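PDB 5AEG: sulfoquinovosidase from Escherichia coli, which hydrolyses sulfoquinovosyl diacylglycerides and simpler sulfoquinovosides such as sulfoquinovosyl glycerol, releasing sulfoquinovose that E. coli degrades through sulfoglycolysis. Local coordinates for residues 589-594 with 599-604; 605-608 with 614-617; 352-355 with 361-364; 335-340 with 407-412; 140-145 with 211-216. All blocks are in the same frame, centred on the assembly; numbering follows the deposited sequence.

Contact 1 of 5, residues 589-594 with 599-604; sequences PLFLHY and HTYTLK
F591 carries its CG between its own backbone N and carbonyl carbon (chi1 61°), and Y601 has CG beside its backbone N and anti to the carbonyl carbon (chi1 -68°); together these torsions set the two rings near parallel but slid apart, barely overlapping. The setting is the connection between strands 587-588 and 607-609 of the C-terminal domain of this GH31 enzyme, where residues 590-592, helical in their backbone angles, face a 3-10 segment through 599-601. The planes are only 6° from parallel, with centroids 4.8 Å apart. What fills the face of Y601 instead is the methylene of F591: CB sits 3.8 Å from the Y601 ring centroid, a CH-pi contact. The F591 ring also meets Y601 CD2 over one face and the carbonyl O of T600 at its edge, in plane. Next to this pair T600 packs on both L590 and F591. Its OG1 touches F591 CB at 3.3 Å, while CG2 leans on L590 CB at 3.9 Å. The hydroxyl of T600 bonds to the carbonyl of D597 and that of Y601 to the carbonyl of E595, so both polar ends are tied into the short link between the segments. No hydrogen bond crosses between the segments, and even T600 OG1 meets its neighbour by plain packing on F591 CB. Y232 of helix 232-243 meets the F591 ring edge-to-face and also touches Y601. At the far end of the contact, L590 CD2 meets L603 CD1 at 3.8 Å.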
# COMPACT_ATOMS: atom_id res chain seq x y z
N PRO A 589 -0.77 8.40 12.44
CA PRO A 589 -2.04 8.48 13.09
C PRO A 589 -1.86 9.39 14.34
O PRO A 589 -0.80 9.31 14.94
CB PRO A 589 -2.31 7.03 13.52
CG PRO A 589 -1.48 6.21 12.57
CD PRO A 589 -0.27 7.01 12.35
N LEU A 590 -2.82 10.25 14.63
CA LEU A 590 -2.66 11.22 15.77
C LEU A 590 -2.42 10.47 17.14
O LEU A 590 -1.71 10.99 18.02
CB LEU A 590 -3.81 12.11 15.91
CG LEU A 590 -3.73 13.45 15.15
CD1 LEU A 590 -3.69 13.34 13.62
CD2 LEU A 590 -4.84 14.38 15.56
N PHE A 591 -2.94 9.25 17.25
CA PHE A 591 -2.84 8.50 18.51
C PHE A 591 -1.44 7.99 18.74
O PHE A 591 -1.15 7.62 19.84
CB PHE A 591 -3.94 7.45 18.64
CG PHE A 591 -3.93 6.40 17.56
CD1 PHE A 591 -2.98 5.42 17.54
CD2 PHE A 591 -4.87 6.43 16.60
CE1 PHE A 591 -3.01 4.42 16.55
CE2 PHE A 591 -4.90 5.48 15.59
CZ PHE A 591 -3.99 4.47 15.58
N LEU A 592 -0.52 8.04 17.76
CA LEU A 592 0.86 7.74 18.04
C LEU A 592 1.46 8.74 19.07
O LEU A 592 2.39 8.36 19.84
CB LEU A 592 1.76 7.74 16.85
CG LEU A 592 1.56 6.71 15.74
CD1 LEU A 592 2.74 6.66 14.80
CD2 LEU A 592 1.20 5.36 16.28
N HIS A 593 0.97 9.97 19.04
CA HIS A 593 1.51 11.04 19.92
C HIS A 593 0.54 11.57 20.91
O HIS A 593 0.97 12.35 21.75
CB HIS A 593 2.14 12.17 19.10
CG HIS A 593 3.29 11.73 18.30
ND1 HIS A 593 4.44 11.20 18.87
CD2 HIS A 593 3.46 11.66 16.94
CE1 HIS A 593 5.28 10.86 17.90
NE2 HIS A 593 4.71 11.15 16.73
N TYR A 594 -0.76 11.27 20.81
CA TYR A 594 -1.85 11.77 21.67
C TYR A 594 -2.62 10.52 22.13
O TYR A 594 -3.79 10.43 21.99
CB TYR A 594 -2.76 12.84 20.95
CG TYR A 594 -1.92 14.01 20.54
CD1 TYR A 594 -1.68 15.07 21.44
CD2 TYR A 594 -1.24 14.03 19.32
CE1 TYR A 594 -0.76 16.10 21.13
CE2 TYR A 594 -0.38 15.09 18.96
CZ TYR A 594 -0.18 16.15 19.84
OH TYR A 594 0.73 17.15 19.60
N HIS A 599 -10.69 10.60 21.01
CA HIS A 599 -11.22 11.02 19.76
C HIS A 599 -10.26 10.69 18.61
O HIS A 599 -10.70 10.40 17.48
CB HIS A 599 -11.57 12.51 19.79
CG HIS A 599 -12.42 12.91 18.62
ND1 HIS A 599 -13.63 12.30 18.34
CD2 HIS A 599 -12.19 13.77 17.61
CE1 HIS A 599 -14.12 12.80 17.21
NE2 HIS A 599 -13.27 13.71 16.76
N THR A 600 -9.00 10.69 18.89
CA THR A 600 -7.97 10.55 17.81
C THR A 600 -8.03 9.12 17.16
O THR A 600 -7.57 8.95 16.02
CB THR A 600 -6.57 10.78 18.26
OG1 THR A 600 -6.14 9.80 19.24
CG2 THR A 600 -6.37 12.25 18.80
N TYR A 601 -8.70 8.17 17.85
CA TYR A 601 -8.71 6.77 17.39
C TYR A 601 -9.68 6.58 16.28
O TYR A 601 -9.64 5.55 15.59
CB TYR A 601 -8.96 5.79 18.59
CG TYR A 601 -7.79 5.76 19.57
CD1 TYR A 601 -7.71 6.67 20.65
CD2 TYR A 601 -6.79 4.83 19.47
CE1 TYR A 601 -6.64 6.64 21.52
CE2 TYR A 601 -5.72 4.79 20.33
CZ TYR A 601 -5.64 5.71 21.38
OH TYR A 601 -4.55 5.61 22.21
N THR A 602 -10.62 7.50 16.10
CA THR A 602 -11.65 7.32 15.12
C THR A 602 -11.45 8.26 13.88
O THR A 602 -12.30 8.29 13.04
CB THR A 602 -13.05 7.57 15.72
OG1 THR A 602 -13.11 8.87 16.23
CG2 THR A 602 -13.37 6.55 16.86
N LEU A 603 -10.39 9.05 13.87
CA LEU A 603 -10.10 9.94 12.79
C LEU A 603 -9.61 9.08 11.58
O LEU A 603 -8.83 8.10 11.76
CB LEU A 603 -9.03 10.96 13.16
CG LEU A 603 -9.37 11.94 14.31
CD1 LEU A 603 -8.15 12.75 14.65
CD2 LEU A 603 -10.54 12.81 13.96
N LYS A 604 -10.01 9.51 10.42
CA LYS A 604 -9.63 8.84 9.10
C LYS A 604 -8.93 9.76 8.12
O LYS A 604 -8.17 9.28 7.26
CB LYS A 604 -10.96 8.35 8.40
CG LYS A 604 -11.74 7.43 9.25
CD LYS A 604 -13.15 7.10 8.68
CE LYS A 604 -12.95 6.29 7.45
NZ LYS A 604 -14.23 5.57 7.19

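Contact 2 of 5, residues 605-608 with 614-617; sequences YQYL and LVAP
Y607 and V615 lie side by side and point the same way, on one face of the beta hairpin made by strands 607-609 and 613-615 in the C-terminal domain. The tyrosine ring lies flat against the valine: V615 CB stands over the ring face, 3.9 Å from the centroid and 23° off the normal, with CG1 toward the phenol oxygen and CG2 toward CE2. Chi1 of 62° places the Y607 CG between its backbone N and carbonyl carbon, which lets the ring swing toward the partner strand. P617 CG meets the same ring at its edge, 4.0 Å from CE1. The phenol OH continues past V615 to the carbonyl of F530, and F527 of helix 518-528 packs on both Y607 and P617.

The backbones of Y607 and V615 form an antiparallel hydrogen-bonded pair. V615 N gives a nearly straight bond of 2.8 Å to Y607 O, and Y607 N returns one of 3.1 Å to V615 O. The neighbouring pair, L608 with L614, is non-hydrogen-bonded and turns to the other face, where L608 CD2 touches L614 CB at 3.9 Å. Q606 runs extended beyond CG, laying its amide beside the L614 methyls while NE2 donates to the carbonyl of Y629. Past the end of the paired strands, one water donates to Y605 O at 2.8 Å and to P617 O at 3.1 Å.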
# COMPACT_ATOMS: atom_id res chain seq x y z
N TYR A 605 -9.23 11.07 8.17
CA TYR A 605 -8.89 12.04 7.07
C TYR A 605 -7.91 13.17 7.54
O TYR A 605 -7.79 14.19 6.88
CB TYR A 605 -10.18 12.56 6.44
CG TYR A 605 -11.03 11.43 5.87
CD1 TYR A 605 -10.53 10.59 4.84
CD2 TYR A 605 -12.32 11.17 6.35
CE1 TYR A 605 -11.27 9.53 4.35
CE2 TYR A 605 -13.08 10.13 5.83
CZ TYR A 605 -12.55 9.31 4.84
OH TYR A 605 -13.31 8.23 4.37
N GLN A 606 -7.19 12.92 8.63
CA GLN A 606 -6.10 13.75 9.07
C GLN A 606 -5.03 12.95 9.71
O GLN A 606 -5.21 11.80 10.10
CB GLN A 606 -6.66 14.84 10.02
CG GLN A 606 -7.33 14.35 11.23
CD GLN A 606 -7.71 15.50 12.18
OE1 GLN A 606 -8.80 16.11 12.04
NE2 GLN A 606 -6.78 15.89 13.02
N TYR A 607 -3.84 13.58 9.74
CA TYR A 607 -2.63 12.95 10.08
C TYR A 607 -1.63 13.91 10.61
O TYR A 607 -1.79 15.11 10.47
CB TYR A 607 -1.98 12.13 8.92
CG TYR A 607 -1.61 12.94 7.72
CD1 TYR A 607 -2.58 13.32 6.75
CD2 TYR A 607 -0.30 13.33 7.50
CE1 TYR A 607 -2.23 14.08 5.62
CE2 TYR A 607 0.05 14.10 6.37
CZ TYR A 607 -0.92 14.46 5.43
OH TYR A 607 -0.50 15.17 4.32
N LEU A 608 -0.61 13.35 11.25
CA LEU A 608 0.58 14.12 11.62
C LEU A 608 1.71 13.83 10.59
O LEU A 608 1.95 12.67 10.22
CB LEU A 608 1.05 13.74 13.01
CG LEU A 608 0.12 14.02 14.17
CD1 LEU A 608 0.59 13.33 15.48
CD2 LEU A 608 -0.15 15.48 14.38
N LEU A 614 0.34 19.02 11.89
CA LEU A 614 -0.92 18.36 11.76
C LEU A 614 -1.52 18.79 10.44
O LEU A 614 -1.65 20.01 10.17
CB LEU A 614 -1.82 18.68 12.93
CG LEU A 614 -3.23 18.02 13.00
CD1 LEU A 614 -3.66 17.87 14.45
CD2 LEU A 614 -4.31 18.71 12.22
N VAL A 615 -2.01 17.82 9.65
CA VAL A 615 -2.57 18.12 8.27
C VAL A 615 -3.97 17.56 8.15
O VAL A 615 -4.21 16.36 8.45
CB VAL A 615 -1.70 17.57 7.13
CG1 VAL A 615 -2.19 18.01 5.72
CG2 VAL A 615 -0.23 17.87 7.33
N ALA A 616 -4.90 18.37 7.68
CA ALA A 616 -6.22 17.86 7.40
C ALA A 616 -6.61 18.32 6.01
O ALA A 616 -7.18 19.38 5.83
CB ALA A 616 -7.22 18.31 8.42
N PRO A 617 -6.28 17.54 5.00
CA PRO A 617 -6.51 17.97 3.62
C PRO A 617 -7.95 18.21 3.24
O PRO A 617 -8.85 17.43 3.58
CB PRO A 617 -5.89 16.83 2.76
CG PRO A 617 -5.18 15.95 3.68
CD PRO A 617 -5.69 16.21 5.10
O HOH W 1 -9.48 16.33 6.37

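Contact 3 of 5, residues 352-355 with 361-364; sequences GYLA and GDYL
A355 O accepts the backbone N-H of Y363 at 2.8 Å, the one direct hydrogen bond between the two segments. It closes the loop that leaves helix 343-351 of the GH31 TIM-barrel domain and leads into strand 364-367. The bond is fairly straight, 168° at the hydrogen, although the donor is tilted 22° from the carbonyl plane. Beside it the Y363 CB lies 3.4 Å from A355 O. With CG anti to the backbone N (chi1 -161°), the Y363 ring swings off away from 352-355, and its hydroxyl finds D413 as a partner.

The other half of the contact is the meeting of L354 with D362, whose side chains cross at about a right angle. L354 CD1 rests against the carboxylate, 3.7 Å from D362 OD2, and L354 CB is 3.9 Å from OD1. This is an apolar branch laid on a charged group rather than a polar bond; D362 OD1 has a salt bridge to K356, in the link that joins the segments. Such pairing would be expected to stabilise the charged form of D362. C345 and A348 of helix 343-351 pack on L354, and A349 touches D362, so both side chains are laid against the helix that begins the loop. G352 ends that helix in a Schellman motif, with a positive phi where the chain leaves the helix. A water bridges the two segments, 2.9 Å from L354 O and 2.6 Å from D362 OD1.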
# COMPACT_ATOMS: atom_id res chain seq x y z
N GLY A 352 11.94 -20.77 -20.96
CA GLY A 352 10.95 -21.31 -19.98
C GLY A 352 10.76 -20.35 -18.75
O GLY A 352 10.51 -20.81 -17.63
N TYR A 353 10.93 -19.05 -18.98
CA TYR A 353 10.84 -18.01 -17.91
C TYR A 353 9.39 -17.53 -17.60
O TYR A 353 9.18 -16.70 -16.67
CB TYR A 353 11.72 -16.80 -18.29
CG TYR A 353 13.25 -17.01 -18.30
CD1 TYR A 353 13.83 -18.12 -17.69
CD2 TYR A 353 14.11 -16.09 -18.92
CE1 TYR A 353 15.20 -18.31 -17.69
CE2 TYR A 353 15.49 -16.28 -18.92
CZ TYR A 353 16.01 -17.41 -18.29
OH TYR A 353 17.33 -17.69 -18.21
N LEU A 354 8.40 -18.01 -18.37
CA LEU A 354 6.99 -17.68 -18.19
C LEU A 354 6.24 -18.69 -17.35
O LEU A 354 6.64 -19.86 -17.29
CB LEU A 354 6.30 -17.49 -19.52
CG LEU A 354 6.90 -16.41 -20.44
CD1 LEU A 354 6.19 -16.35 -21.78
CD2 LEU A 354 6.81 -15.02 -19.80
N ALA A 355 5.24 -18.23 -16.60
CA ALA A 355 4.30 -19.11 -15.97
C ALA A 355 3.59 -19.90 -17.03
O ALA A 355 3.40 -19.42 -18.14
CB ALA A 355 3.24 -18.31 -15.20
N GLY A 361 1.14 -24.76 -21.96
CA GLY A 361 1.59 -23.63 -22.77
C GLY A 361 2.02 -22.45 -21.88
O GLY A 361 1.74 -22.44 -20.67
N ASP A 362 2.75 -21.51 -22.47
CA ASP A 362 3.10 -20.26 -21.78
C ASP A 362 1.83 -19.47 -21.47
O ASP A 362 0.96 -19.34 -22.32
CB ASP A 362 4.11 -19.42 -22.59
CG ASP A 362 5.50 -19.99 -22.53
OD1 ASP A 362 5.85 -20.76 -21.59
OD2 ASP A 362 6.31 -19.65 -23.42
N TYR A 363 1.66 -18.95 -20.24
CA TYR A 363 0.41 -18.25 -19.93
C TYR A 363 0.50 -16.81 -20.41
O TYR A 363 1.41 -16.08 -19.98
CB TYR A 363 0.18 -18.25 -18.40
CG TYR A 363 -1.20 -17.97 -17.99
CD1 TYR A 363 -1.72 -16.68 -18.07
CD2 TYR A 363 -1.97 -18.95 -17.37
CE1 TYR A 363 -3.01 -16.42 -17.69
CE2 TYR A 363 -3.26 -18.69 -16.97
CZ TYR A 363 -3.76 -17.41 -17.12
OH TYR A 363 -5.00 -17.08 -16.69
N LEU A 364 -0.46 -16.43 -21.25
CA LEU A 364 -0.63 -15.07 -21.71
C LEU A 364 -1.90 -14.46 -21.16
O LEU A 364 -2.96 -15.01 -21.30
CB LEU A 364 -0.73 -15.02 -23.24
CG LEU A 364 0.41 -15.67 -24.01
CD1 LEU A 364 0.21 -15.53 -25.52
CD2 LEU A 364 1.76 -15.17 -23.56
O HOH W 2 7.77 -20.52 -19.86

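Contact 4 of 5, residues 335-340 with 407-412; sequences NPYVAS and GEYLPT
Y337 reaches across to the 407-412 loop with the end of its side chain alone: OH donates to Y409 O at 2.6 Å, and the same phenol oxygen lies 3.2 Å from Y409 CB. That is the tight part of the contact. The two tyrosine side chains cross at about a right angle, and the donor stands 43° out of the carbonyl plane, so the bond does not follow a lone pair. With Y409 CG anti to its backbone N (chi1 -173°), the second ring runs off past the hydroxyl and takes P411 CG over one face. F367 and F406 meet the Y337 ring edge-to-face.

The looser side is bridged by a water. It donates to Y337 OH at 2.7 Å and accepts from G407 N at 2.8 Å and from Y409 N at 3.0 Å, linking backbones that do not touch directly here. P336 CG comes no closer than 4.3 Å to G407 N. On the strand side, N335 OD1 takes the N-H of Y337 in an Asx turn at the start of strand 337-339.

This is the active-site end of the GH31 TIM barrel. The loop carries E408, assigned to the active site by similarity, just after the nucleophile D405, and Y337 lies close to the substrate-binding W304. One phenol oxygen, acting as donor to a carbonyl and acceptor from water, thus ties the loop that carries E408 to strand 337-339, next to W304.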
# COMPACT_ATOMS: atom_id res chain seq x y z
N ASN A 335 6.65 -3.39 -15.27
CA ASN A 335 5.73 -4.27 -14.62
C ASN A 335 6.17 -5.74 -14.86
O ASN A 335 7.13 -5.93 -15.64
CB ASN A 335 4.31 -3.93 -14.94
CG ASN A 335 3.84 -4.37 -16.28
OD1 ASN A 335 4.13 -5.44 -16.76
ND2 ASN A 335 2.98 -3.59 -16.85
N PRO A 336 5.52 -6.71 -14.21
CA PRO A 336 6.10 -8.06 -14.26
C PRO A 336 5.46 -8.90 -15.36
O PRO A 336 5.48 -10.14 -15.27
CB PRO A 336 5.83 -8.55 -12.86
CG PRO A 336 4.43 -8.01 -12.59
CD PRO A 336 4.36 -6.67 -13.28
N TYR A 337 4.93 -8.24 -16.41
CA TYR A 337 4.45 -8.88 -17.64
C TYR A 337 5.33 -8.39 -18.82
O TYR A 337 6.09 -7.42 -18.69
CB TYR A 337 3.03 -8.51 -17.96
CG TYR A 337 2.00 -8.70 -16.83
CD1 TYR A 337 1.40 -9.94 -16.59
CD2 TYR A 337 1.56 -7.59 -16.09
CE1 TYR A 337 0.40 -10.07 -15.60
CE2 TYR A 337 0.64 -7.73 -15.08
CZ TYR A 337 0.00 -8.95 -14.84
OH TYR A 337 -0.98 -9.06 -13.82
N VAL A 338 5.21 -9.10 -19.93
CA VAL A 338 5.99 -8.78 -21.13
C VAL A 338 5.10 -8.98 -22.35
O VAL A 338 4.53 -10.05 -22.54
CB VAL A 338 7.29 -9.59 -21.23
CG1 VAL A 338 8.38 -9.05 -20.34
CG2 VAL A 338 7.09 -11.07 -20.96
N ALA A 339 5.04 -7.96 -23.19
CA ALA A 339 4.19 -7.98 -24.36
C ALA A 339 4.59 -9.19 -25.30
O ALA A 339 5.73 -9.30 -25.73
CB ALA A 339 4.37 -6.70 -25.14
N SER A 340 3.61 -9.97 -25.68
CA SER A 340 3.87 -11.26 -26.37
C SER A 340 4.49 -11.11 -27.75
O SER A 340 5.17 -12.02 -28.22
CB SER A 340 2.59 -12.08 -26.46
OG SER A 340 1.70 -11.37 -27.24
N GLY A 407 1.53 -6.52 -9.86
CA GLY A 407 1.80 -7.43 -8.76
C GLY A 407 0.57 -8.08 -8.19
O GLY A 407 0.69 -9.15 -7.57
N GLU A 408 -0.60 -7.42 -8.39
CA GLU A 408 -1.87 -7.81 -7.83
C GLU A 408 -2.65 -8.83 -8.69
O GLU A 408 -3.70 -9.27 -8.30
CB GLU A 408 -2.74 -6.56 -7.47
CG GLU A 408 -3.45 -5.90 -8.65
CD GLU A 408 -2.51 -5.13 -9.59
OE1 GLU A 408 -1.36 -4.91 -9.19
OE2 GLU A 408 -2.95 -4.74 -10.74
N TYR A 409 -2.15 -9.13 -9.86
CA TYR A 409 -2.88 -9.91 -10.81
C TYR A 409 -2.00 -11.04 -11.32
O TYR A 409 -1.79 -11.18 -12.49
CB TYR A 409 -3.52 -9.06 -11.95
CG TYR A 409 -4.45 -9.94 -12.85
CD1 TYR A 409 -5.18 -11.05 -12.29
CD2 TYR A 409 -4.54 -9.75 -14.23
CE1 TYR A 409 -5.99 -11.86 -13.06
CE2 TYR A 409 -5.34 -10.61 -15.02
CZ TYR A 409 -6.06 -11.64 -14.43
OH TYR A 409 -6.91 -12.45 -15.15
N LEU A 410 -1.49 -11.85 -10.41
CA LEU A 410 -1.07 -13.26 -10.73
C LEU A 410 -2.37 -14.09 -10.89
O LEU A 410 -3.15 -14.23 -9.94
CB LEU A 410 -0.24 -13.92 -9.66
CG LEU A 410 0.11 -15.37 -10.07
CD1 LEU A 410 1.20 -15.37 -11.17
CD2 LEU A 410 0.50 -16.26 -8.93
N PRO A 411 -2.69 -14.56 -12.11
CA PRO A 411 -3.94 -15.31 -12.30
C PRO A 411 -3.89 -16.59 -11.52
O PRO A 411 -2.80 -17.18 -11.32
CB PRO A 411 -3.96 -15.62 -13.82
CG PRO A 411 -3.22 -14.47 -14.41
CD PRO A 411 -2.03 -14.40 -13.43
N THR A 412 -5.04 -16.97 -11.01
CA THR A 412 -5.09 -18.15 -10.14
C THR A 412 -5.12 -19.50 -10.84
O THR A 412 -5.10 -20.56 -10.17
CB THR A 412 -6.28 -18.04 -9.19
OG1 THR A 412 -7.40 -17.41 -9.85
CG2 THR A 412 -5.87 -17.19 -8.02
O HOH W 3 0.32 -8.48 -11.50

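Contact 5 of 5, residues 140-145 with 211-216; sequences DLRGKP and EYHELA
R142 NE comes up to H213 CE1 at 3.7 Å, the closest approach between the two segments. The ring meets the guanidinium edge-on: CE1 stands 3.6 Å above one face of the arginine plane, toward its rim, while NE lies at the edge of the imidazole, and the two planes are 82° apart. Between them a water is held in the plane of both groups. It accepts from R142 NE at 2.8 Å, donates to Y212 O at 3.0 Å and lies 2.8 Å from H213 ND1.

R142 sits at the second position of a type II beta turn, L141 to K144, in the N-terminal galactose mutarotase-like domain, and reaches toward strand 212-217. Its side chain bends at chi2 (82°), carrying the guanidinium to the strand. Further out, NH2 bonds the carbonyls of A209 and P210, and NH1 those of Q124 and D127, a set of neutral acceptors that fixes the plane of the group. F207 meets the H213 ring edge-to-face. The turn itself is braced by an Asx turn: D140 OD1 takes R142 N at 3.1 Å from above the carboxylate plane, while OD2 bonds H128 ND1.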
# COMPACT_ATOMS: atom_id res chain seq x y z
N ASP A 140 -9.71 2.69 11.21
CA ASP A 140 -10.22 1.77 12.26
C ASP A 140 -11.05 0.74 11.56
O ASP A 140 -12.05 1.05 10.94
CB ASP A 140 -11.08 2.52 13.23
CG ASP A 140 -11.61 1.64 14.39
OD1 ASP A 140 -11.24 0.49 14.59
OD2 ASP A 140 -12.43 2.18 15.12
N LEU A 141 -10.67 -0.54 11.67
CA LEU A 141 -11.39 -1.63 11.00
C LEU A 141 -12.50 -2.28 11.83
O LEU A 141 -13.29 -3.16 11.35
CB LEU A 141 -10.36 -2.72 10.64
CG LEU A 141 -9.13 -2.30 9.84
CD1 LEU A 141 -8.20 -3.44 9.53
CD2 LEU A 141 -9.50 -1.59 8.60
N ARG A 142 -12.61 -1.89 13.09
CA ARG A 142 -13.67 -2.50 13.96
C ARG A 142 -15.07 -2.33 13.51
O ARG A 142 -15.45 -1.28 13.06
CB ARG A 142 -13.51 -2.03 15.44
CG ARG A 142 -14.13 -3.05 16.42
CD ARG A 142 -13.18 -4.19 16.70
NE ARG A 142 -13.78 -5.30 17.41
CZ ARG A 142 -13.96 -5.32 18.73
NH1 ARG A 142 -13.61 -4.26 19.47
NH2 ARG A 142 -14.48 -6.41 19.30
N GLY A 143 -15.86 -3.41 13.55
CA GLY A 143 -17.20 -3.35 13.05
C GLY A 143 -17.41 -4.06 11.71
O GLY A 143 -18.53 -4.29 11.34
N LYS A 144 -16.34 -4.46 11.03
CA LYS A 144 -16.49 -4.99 9.68
C LYS A 144 -15.55 -6.14 9.44
O LYS A 144 -14.47 -6.24 10.08
CB LYS A 144 -16.09 -3.90 8.64
CG LYS A 144 -16.94 -2.66 8.61
CD LYS A 144 -18.29 -2.97 8.00
CE LYS A 144 -18.41 -2.48 6.55
NZ LYS A 144 -19.83 -2.60 6.07
N PRO A 145 -15.88 -6.97 8.42
CA PRO A 145 -14.99 -7.98 7.94
C PRO A 145 -14.17 -7.53 6.74
O PRO A 145 -14.62 -6.74 5.92
CB PRO A 145 -15.96 -9.15 7.60
CG PRO A 145 -17.18 -8.40 7.02
CD PRO A 145 -17.25 -7.16 7.89
N GLU A 211 -17.09 -9.29 21.14
CA GLU A 211 -16.23 -10.12 22.07
C GLU A 211 -15.11 -10.94 21.46
O GLU A 211 -14.33 -11.57 22.15
CB GLU A 211 -17.12 -11.05 22.94
CG GLU A 211 -18.20 -10.31 23.77
CD GLU A 211 -17.61 -9.44 24.91
OE1 GLU A 211 -16.45 -9.66 25.35
OE2 GLU A 211 -18.28 -8.44 25.34
N TYR A 212 -14.97 -10.94 20.14
CA TYR A 212 -13.93 -11.69 19.55
C TYR A 212 -13.65 -11.22 18.09
O TYR A 212 -14.50 -10.71 17.41
CB TYR A 212 -14.25 -13.22 19.56
CG TYR A 212 -15.51 -13.53 18.84
CD1 TYR A 212 -15.48 -13.75 17.44
CD2 TYR A 212 -16.74 -13.56 19.50
CE1 TYR A 212 -16.63 -13.98 16.74
CE2 TYR A 212 -17.94 -13.81 18.80
CZ TYR A 212 -17.84 -14.04 17.41
OH TYR A 212 -18.88 -14.26 16.63
N HIS A 213 -12.43 -11.44 17.69
CA HIS A 213 -12.04 -11.31 16.25
C HIS A 213 -12.09 -12.72 15.66
O HIS A 213 -11.66 -13.66 16.33
CB HIS A 213 -10.63 -10.80 16.17
CG HIS A 213 -10.41 -9.54 16.94
ND1 HIS A 213 -11.33 -8.52 17.00
CD2 HIS A 213 -9.37 -9.16 17.71
CE1 HIS A 213 -10.85 -7.55 17.75
NE2 HIS A 213 -9.67 -7.92 18.21
N GLU A 214 -12.54 -12.88 14.43
CA GLU A 214 -12.52 -14.24 13.86
C GLU A 214 -11.72 -14.17 12.60
O GLU A 214 -12.05 -13.37 11.67
CB GLU A 214 -13.94 -14.71 13.53
CG GLU A 214 -13.94 -16.18 13.00
CD GLU A 214 -15.33 -16.76 12.95
OE1 GLU A 214 -16.03 -16.48 11.96
OE2 GLU A 214 -15.75 -17.44 13.91
N LEU A 215 -10.69 -14.99 12.55
CA LEU A 215 -9.77 -15.09 11.46
C LEU A 215 -10.04 -16.38 10.71
O LEU A 215 -9.85 -17.50 11.27
CB LEU A 215 -8.38 -15.10 11.99
CG LEU A 215 -8.00 -14.02 13.03
CD1 LEU A 215 -6.51 -14.14 13.26
CD2 LEU A 215 -8.34 -12.65 12.57
N ALA A 216 -10.46 -16.24 9.47
CA ALA A 216 -10.72 -17.35 8.56
C ALA A 216 -9.57 -17.53 7.58
O ALA A 216 -9.13 -16.55 6.93
CB ALA A 216 -12.02 -17.19 7.86
O HOH W 4 -14.02 -7.92 16.50

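Overall arrangement
Contacts 1 and 2 follow each other in the C-terminal domain and touch: L590 CD2 packs on Q606 NE2 at 3.5 Å. Both are buried, but contact 1 has no hydrogen bond across it and rests on ring and side-chain packing, whereas contact 2 adds paired strand backbones. Contacts 3 and 4 belong to the TIM-barrel domain across the chain's centre, with contact 3 nested in the loop that contact 4 closes; they meet where Y363 OH packs on P411 CB at 3.4 Å. Contact 4 is buried beside the active site, contact 3 only partly so and further out. Contact 5, also partly buried and built round a water, lies in the N-terminal region, where D140 touches Y601 of contact 1.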